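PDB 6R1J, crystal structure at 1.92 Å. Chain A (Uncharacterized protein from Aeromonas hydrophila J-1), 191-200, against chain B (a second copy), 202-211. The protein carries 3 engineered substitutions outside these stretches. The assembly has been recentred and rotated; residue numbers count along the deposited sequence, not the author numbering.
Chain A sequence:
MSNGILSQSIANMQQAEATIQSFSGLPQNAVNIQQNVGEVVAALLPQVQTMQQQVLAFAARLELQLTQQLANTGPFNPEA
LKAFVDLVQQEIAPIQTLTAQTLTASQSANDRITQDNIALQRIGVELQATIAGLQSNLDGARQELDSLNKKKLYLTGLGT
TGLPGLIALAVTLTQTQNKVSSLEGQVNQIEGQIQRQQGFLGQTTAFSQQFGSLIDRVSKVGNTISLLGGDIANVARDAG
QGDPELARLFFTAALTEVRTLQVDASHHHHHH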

ATOM      1  N   GLU A 191      -6.548  11.903  11.244  1.00 40.37           N
ATOM      2  CA  GLU A 191      -5.352  11.382  10.514  1.00 46.83           C
ATOM      3  C   GLU A 191      -4.712  10.252  11.340  1.00 47.08           C
ATOM      4  O   GLU A 191      -4.372   9.199  10.749  1.00 43.32           O
ATOM      5  CB  GLU A 191      -4.304  12.467  10.275  1.00 47.25           C
ATOM      6  CG  GLU A 191      -4.751  13.531   9.283  1.00 51.38           C
ATOM      7  CD  GLU A 191      -3.789  14.698   9.061  1.00 50.43           C
ATOM      8  OE1 GLU A 191      -2.971  14.998   9.963  1.00 53.89           O
ATOM      9  OE2 GLU A 191      -3.852  15.292   7.979  1.00 61.28           O
ATOM     10  N   GLY A 192      -4.512  10.468  12.641  1.00 37.65           N
ATOM     11  CA  GLY A 192      -3.937   9.455  13.559  1.00 39.16           C
ATOM     12  C   GLY A 192      -4.791   8.186  13.609  1.00 38.98           C
ATOM     13  O   GLY A 192      -4.226   7.056  13.602  1.00 39.55           O
ATOM     14  N   GLN A 193      -6.111   8.334  13.753  1.00 34.91           N
ATOM     15  CA  GLN A 193      -7.083   7.218  13.714  1.00 37.68           C
ATOM     16  C   GLN A 193      -6.961   6.499  12.374  1.00 37.88           C
ATOM     17  O   GLN A 193      -7.078   5.266  12.363  1.00 33.80           O
ATOM     18  CB  GLN A 193      -8.550   7.665  13.797  1.00 43.16           C
ATOM     19  CG  GLN A 193      -8.990   8.006  15.217  1.00 51.84           C
ATOM     20  CD  GLN A 193     -10.334   8.702  15.299  1.00 57.89           C
ATOM     21  OE1 GLN A 193     -10.595   9.454  16.230  1.00 70.89           O
ATOM     22  NE2 GLN A 193     -11.182   8.503  14.310  1.00 54.86           N
ATOM     23  N   ILE A 194      -6.839   7.235  11.274  1.00 33.37           N
ATOM     24  CA  ILE A 194      -6.749   6.576   9.939  1.00 37.79           C
ATOM     25  C   ILE A 194      -5.471   5.738   9.908  1.00 36.05           C
ATOM     26  O   ILE A 194      -5.558   4.594   9.508  1.00 34.30           O
ATOM     27  CB  ILE A 194      -6.770   7.598   8.806  1.00 36.93           C
ATOM     28  CG1 ILE A 194      -8.151   8.219   8.643  1.00 40.04           C
ATOM     29  CG2 ILE A 194      -6.291   6.960   7.501  1.00 39.40           C
ATOM     30  CD1 ILE A 194      -8.124   9.461   7.779  1.00 39.85           C
ATOM     31  N   GLN A 195      -4.348   6.323  10.310  1.00 33.03           N
ATOM     32  CA  GLN A 195      -3.013   5.664  10.352  1.00 38.09           C
ATOM     33  C   GLN A 195      -3.069   4.394  11.212  1.00 36.62           C
ATOM     34  O   GLN A 195      -2.627   3.308  10.755  1.00 31.76           O
ATOM     35  CB  GLN A 195      -2.001   6.706  10.824  1.00 41.38           C
ATOM     36  CG  GLN A 195      -0.603   6.199  11.125  1.00 47.50           C
ATOM     37  CD  GLN A 195       0.220   7.381  11.600  1.00 48.93           C
ATOM     38  OE1 GLN A 195       1.032   7.944  10.860  1.00 52.88           O
ATOM     39  NE2 GLN A 195      -0.055   7.837  12.809  1.00 43.68           N
ATOM     40  N   ARG A 196      -3.640   4.492  12.411  1.00 34.68           N
ATOM     41  CA  ARG A 196      -3.716   3.348  13.342  1.00 36.52           C
ATOM     42  C   ARG A 196      -4.583   2.253  12.740  1.00 36.04           C
ATOM     43  O   ARG A 196      -4.210   1.062  12.817  1.00 33.32           O
ATOM     44  CB  ARG A 196      -4.321   3.823  14.655  1.00 40.82           C
ATOM     45  CG  ARG A 196      -4.299   2.781  15.744  1.00 48.93           C
ATOM     46  CD  ARG A 196      -4.845   3.385  17.017  1.00 56.88           C
ATOM     47  NE  ARG A 196      -4.031   4.479  17.540  1.00 62.44           N
ATOM     48  CZ  ARG A 196      -4.055   4.883  18.821  1.00 71.22           C
ATOM     49  NH1 ARG A 196      -4.828   4.262  19.704  1.00 61.00           N
ATOM     50  NH2 ARG A 196      -3.270   5.870  19.231  1.00 64.15           N
ATOM     51  N   GLN A 197      -5.743   2.597  12.196  1.00 32.30           N
ATOM     52  CA  GLN A 197      -6.587   1.542  11.591  1.00 34.10           C
ATOM     53  C   GLN A 197      -5.875   0.899  10.391  1.00 28.33           C
ATOM     54  O   GLN A 197      -6.080  -0.295  10.181  1.00 27.30           O
ATOM     55  CB  GLN A 197      -7.971   2.056  11.165  1.00 35.26           C
ATOM     56  CG  GLN A 197      -8.878   2.299  12.359  1.00 45.92           C
ATOM     57  CD  GLN A 197     -10.320   2.601  12.015  1.00 48.82           C
ATOM     58  OE1 GLN A 197     -10.839   2.200  10.965  1.00 53.25           O
ATOM     59  NE2 GLN A 197     -10.946   3.365  12.908  1.00 49.11           N
ATOM     60  N   GLN A 198      -5.222   1.667   9.534  1.00 30.41           N
ATOM     61  CA  GLN A 198      -4.520   1.066   8.359  1.00 33.03           C
ATOM     62  C   GLN A 198      -3.457   0.077   8.885  1.00 30.50           C
ATOM     63  O   GLN A 198      -3.319  -1.051   8.352  1.00 29.94           O
ATOM     64  CB  GLN A 198      -3.884   2.164   7.509  1.00 38.41           C
ATOM     65  CG  GLN A 198      -4.905   3.006   6.744  1.00 42.07           C
ATOM     66  CD  GLN A 198      -4.283   4.255   6.155  1.00 55.20           C
ATOM     67  OE1 GLN A 198      -3.299   4.782   6.684  1.00 45.54           O
ATOM     68  NE2 GLN A 198      -4.858   4.769   5.063  1.00 46.84           N
ATOM     69  N   GLY A 199      -2.703   0.474   9.898  1.00 31.32           N
ATOM     70  CA  GLY A 199      -1.696  -0.412  10.508  1.00 33.34           C
ATOM     71  C   GLY A 199      -2.354  -1.685  11.001  1.00 32.56           C
ATOM     72  O   GLY A 199      -1.852  -2.809  10.736  1.00 31.21           O
ATOM     73  N   PHE A 200      -3.468  -1.567  11.705  1.00 32.64           N
ATOM     74  CA  PHE A 200      -4.188  -2.748  12.240  1.00 30.06           C
ATOM     75  C   PHE A 200      -4.665  -3.655  11.104  1.00 30.60           C
ATOM     76  O   PHE A 200      -4.516  -4.879  11.151  1.00 28.39           O
ATOM     77  CB  PHE A 200      -5.372  -2.275  13.094  1.00 26.66           C
ATOM     78  CG  PHE A 200      -6.139  -3.416  13.668  1.00 29.70           C
ATOM     79  CD1 PHE A 200      -5.751  -3.997  14.870  1.00 34.43           C
ATOM     80  CD2 PHE A 200      -7.301  -3.867  13.056  1.00 33.14           C
ATOM     81  CE1 PHE A 200      -6.493  -5.042  15.412  1.00 34.92           C
ATOM     82  CE2 PHE A 200      -8.036  -4.908  13.612  1.00 34.88           C
ATOM     83  CZ  PHE A 200      -7.636  -5.493  14.789  1.00 34.81           C
TER
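Chain B, residues 202-211: GQTTAFSQQF

Both stretches are helical from end to end, each a segment of a longer helix that begins earlier and continues later in its chain. Backbone hydrogen bonds of the i to i+4 kind run through both, for example from Gly A199 N to Gln A195 O at 3.0 Å and from Gln B210 N to Ala B206 O at 3.0 Å. The chain B helix lies nearly antiparallel to that of chain A, with 168° between their N-to-C directions and a closest approach of 10.7 Å between the axes.

The register runs in opposite senses: as chain A advances, its partners count backward along chain B. Gly A192 CA lies 8.7 Å from Gln B210 CA, Gln A195 CA 7.3 Å from Ala B206 CA, and Gly A199 CA 6.8 Å from Gly B202 CA. The steps are three or four residues, as expected when one face of each helix meets the other, and the backbones draw closer toward the end of the chain A stretch. Contact is modest, 218 Å² buried with both sides summed.

The side chains show how that spacing is filled. Gln A195 is the centre of the contact, covered over 80 Å², more than any other residue here. Its CA-to-CB bond points toward chain B, and with chi1 and chi2 both t the chain reaches out extended. The small Ala B206 also points toward its partner, and its CB sits 3.6 Å from Gln A195 OE1, so a long residue is set against a short one. Two glutamines of chain B also come close to that amide: Gln B209 OE1 is 2.7 Å from Gln A195 OE1, and Gln B210 NE2 is 2.8 Å from Gln A195 NE2. The modelled amide orientations leave the hydrogen bonding of this cluster open.

Gln B203 and Gln B210, seven residues apart on the same helix, follow a common rule. Each leaves its backbone sideways, and chi1 and chi2 both m bring its end nearer to chain A. Each then approaches a glycine: Gln B203 NE2 lies 3.7 Å from Gly A199 CA, and Gln B210 NE2 lies 4.3 Å from Gly A192 CA. At Gly A199 the absence of a side chain matters sterically, since an ideal CB would fall 2.6 Å from Gln B203 NE2, a clash. At Gly A192 the corresponding distance to Gln B210 NE2 would be 4.2 Å, so this contact is looser.

Phe A200 and Phe B207 point away, and the close contacts between these stretches are made by glutamine, alanine and glycine.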

ATOM      1  N   GLY B 202       5.927  -0.137   8.470  1.00 37.73           N
ATOM      2  CA  GLY B 202       4.685   0.667   8.578  1.00 35.33           C
ATOM      3  C   GLY B 202       4.581   1.308   9.956  1.00 28.85           C
ATOM      4  O   GLY B 202       4.337   2.507  10.073  1.00 32.08           O
ATOM      5  N   GLN B 203       4.869   0.563  11.002  1.00 30.72           N
ATOM      6  CA  GLN B 203       4.785   1.102  12.374  1.00 31.34           C
ATOM      7  C   GLN B 203       5.914   2.089  12.649  1.00 33.24           C
ATOM      8  O   GLN B 203       5.638   3.158  13.269  1.00 32.75           O
ATOM      9  CB  GLN B 203       4.767  -0.065  13.363  1.00 33.82           C
ATOM     10  CG  GLN B 203       3.566  -0.961  13.204  1.00 33.49           C
ATOM     11  CD  GLN B 203       2.308  -0.159  13.421  1.00 38.12           C
ATOM     12  OE1 GLN B 203       2.100   0.464  14.452  1.00 41.19           O
ATOM     13  NE2 GLN B 203       1.501  -0.108  12.405  1.00 35.15           N
ATOM     14  N   THR B 204       7.159   1.791  12.232  1.00 32.25           N
ATOM     15  CA  THR B 204       8.299   2.691  12.504  1.00 30.78           C
ATOM     16  C   THR B 204       8.190   3.965  11.660  1.00 30.98           C
ATOM     17  O   THR B 204       8.621   5.065  12.128  1.00 35.81           O
ATOM     18  CB  THR B 204       9.664   2.008  12.328  1.00 36.14           C
ATOM     19  OG1 THR B 204       9.936   1.669  10.970  1.00 37.06           O
ATOM     20  CG2 THR B 204       9.772   0.761  13.175  1.00 36.07           C
ATOM     21  N   THR B 205       7.659   3.871  10.459  1.00 33.80           N
ATOM     22  CA  THR B 205       7.433   5.085   9.627  1.00 31.90           C
ATOM     23  C   THR B 205       6.376   5.930  10.344  1.00 29.34           C
ATOM     24  O   THR B 205       6.530   7.180  10.401  1.00 33.28           O
ATOM     25  CB  THR B 205       7.052   4.723   8.183  1.00 34.94           C
ATOM     26  OG1 THR B 205       8.143   3.963   7.657  1.00 38.47           O
ATOM     27  CG2 THR B 205       6.808   5.918   7.286  1.00 38.46           C
ATOM     28  N   ALA B 206       5.304   5.307  10.806  1.00 33.69           N
ATOM     29  CA  ALA B 206       4.221   6.060  11.489  1.00 35.68           C
ATOM     30  C   ALA B 206       4.799   6.729  12.741  1.00 33.21           C
ATOM     31  O   ALA B 206       4.585   7.926  12.923  1.00 33.02           O
ATOM     32  CB  ALA B 206       3.071   5.176  11.833  1.00 35.78           C
ATOM     33  N   PHE B 207       5.536   5.976  13.560  1.00 33.91           N
ATOM     34  CA  PHE B 207       6.185   6.531  14.774  1.00 32.69           C
ATOM     35  C   PHE B 207       6.993   7.769  14.391  1.00 34.59           C
ATOM     36  O   PHE B 207       6.885   8.817  15.032  1.00 36.02           O
ATOM     37  CB  PHE B 207       7.124   5.519  15.424  1.00 34.06           C
ATOM     38  CG  PHE B 207       7.691   5.993  16.734  1.00 30.15           C
ATOM     39  CD1 PHE B 207       8.838   6.754  16.780  1.00 31.78           C
ATOM     40  CD2 PHE B 207       7.066   5.644  17.919  1.00 35.12           C
ATOM     41  CE1 PHE B 207       9.354   7.171  17.993  1.00 32.51           C
ATOM     42  CE2 PHE B 207       7.579   6.066  19.131  1.00 36.53           C
ATOM     43  CZ  PHE B 207       8.722   6.828  19.164  1.00 33.86           C
ATOM     44  N   SER B 208       7.801   7.651  13.347  1.00 35.56           N
ATOM     45  CA  SER B 208       8.707   8.729  12.876  1.00 34.42           C
ATOM     46  C   SER B 208       7.917   9.939  12.349  1.00 35.42           C
ATOM     47  O   SER B 208       8.341  11.073  12.582  1.00 37.15           O
ATOM     48  CB  SER B 208       9.633   8.215  11.818  1.00 37.90           C
ATOM     49  OG  SER B 208      10.469   9.261  11.360  1.00 40.65           O
ATOM     50  N   GLN B 209       6.799   9.706  11.680  1.00 34.78           N
ATOM     51  CA  GLN B 209       5.913  10.803  11.202  1.00 37.10           C
ATOM     52  C   GLN B 209       5.399  11.593  12.425  1.00 35.11           C
ATOM     53  O   GLN B 209       5.556  12.843  12.442  1.00 38.77           O
ATOM     54  CB  GLN B 209       4.804  10.235  10.317  1.00 40.53           C
ATOM     55  CG  GLN B 209       3.793  11.268   9.823  1.00 47.44           C
ATOM     56  CD  GLN B 209       2.572  11.407  10.712  1.00 55.69           C
ATOM     57  OE1 GLN B 209       2.042  10.438  11.264  1.00 54.64           O
ATOM     58  NE2 GLN B 209       2.098  12.635  10.841  1.00 61.35           N
ATOM     59  N   GLN B 210       4.860  10.907  13.429  1.00 33.24           N
ATOM     60  CA  GLN B 210       4.386  11.548  14.681  1.00 34.62           C
ATOM     61  C   GLN B 210       5.569  12.295  15.332  1.00 36.61           C
ATOM     62  O   GLN B 210       5.385  13.450  15.748  1.00 34.30           O
ATOM     63  CB  GLN B 210       3.745  10.500  15.593  1.00 35.12           C
ATOM     64  CG  GLN B 210       2.479   9.830  15.044  1.00 37.75           C
ATOM     65  CD  GLN B 210       1.217  10.671  15.013  1.00 42.30           C
ATOM     66  OE1 GLN B 210       1.053  11.622  15.765  1.00 41.35           O
ATOM     67  NE2 GLN B 210       0.286  10.296  14.147  1.00 37.26           N
ATOM     68  N   PHE B 211       6.756  11.677  15.405  1.00 33.66           N
ATOM     69  CA  PHE B 211       7.982  12.259  16.015  1.00 34.68           C
ATOM     70  C   PHE B 211       8.356  13.551  15.273  1.00 31.82           C
ATOM     71  O   PHE B 211       8.770  14.535  15.926  1.00 35.43           O
ATOM     72  CB  PHE B 211       9.132  11.244  15.993  1.00 35.30           C
ATOM     73  CG  PHE B 211      10.145  11.323  17.098  1.00 36.41           C
ATOM     74  CD1 PHE B 211      10.174  12.381  17.990  1.00 36.54           C
ATOM     75  CD2 PHE B 211      11.150  10.358  17.190  1.00 38.24           C
ATOM     76  CE1 PHE B 211      11.128  12.428  19.000  1.00 36.28           C
ATOM     77  CE2 PHE B 211      12.126  10.431  18.172  1.00 36.00           C
ATOM     78  CZ  PHE B 211      12.098  11.447  19.096  1.00 36.90           C
TER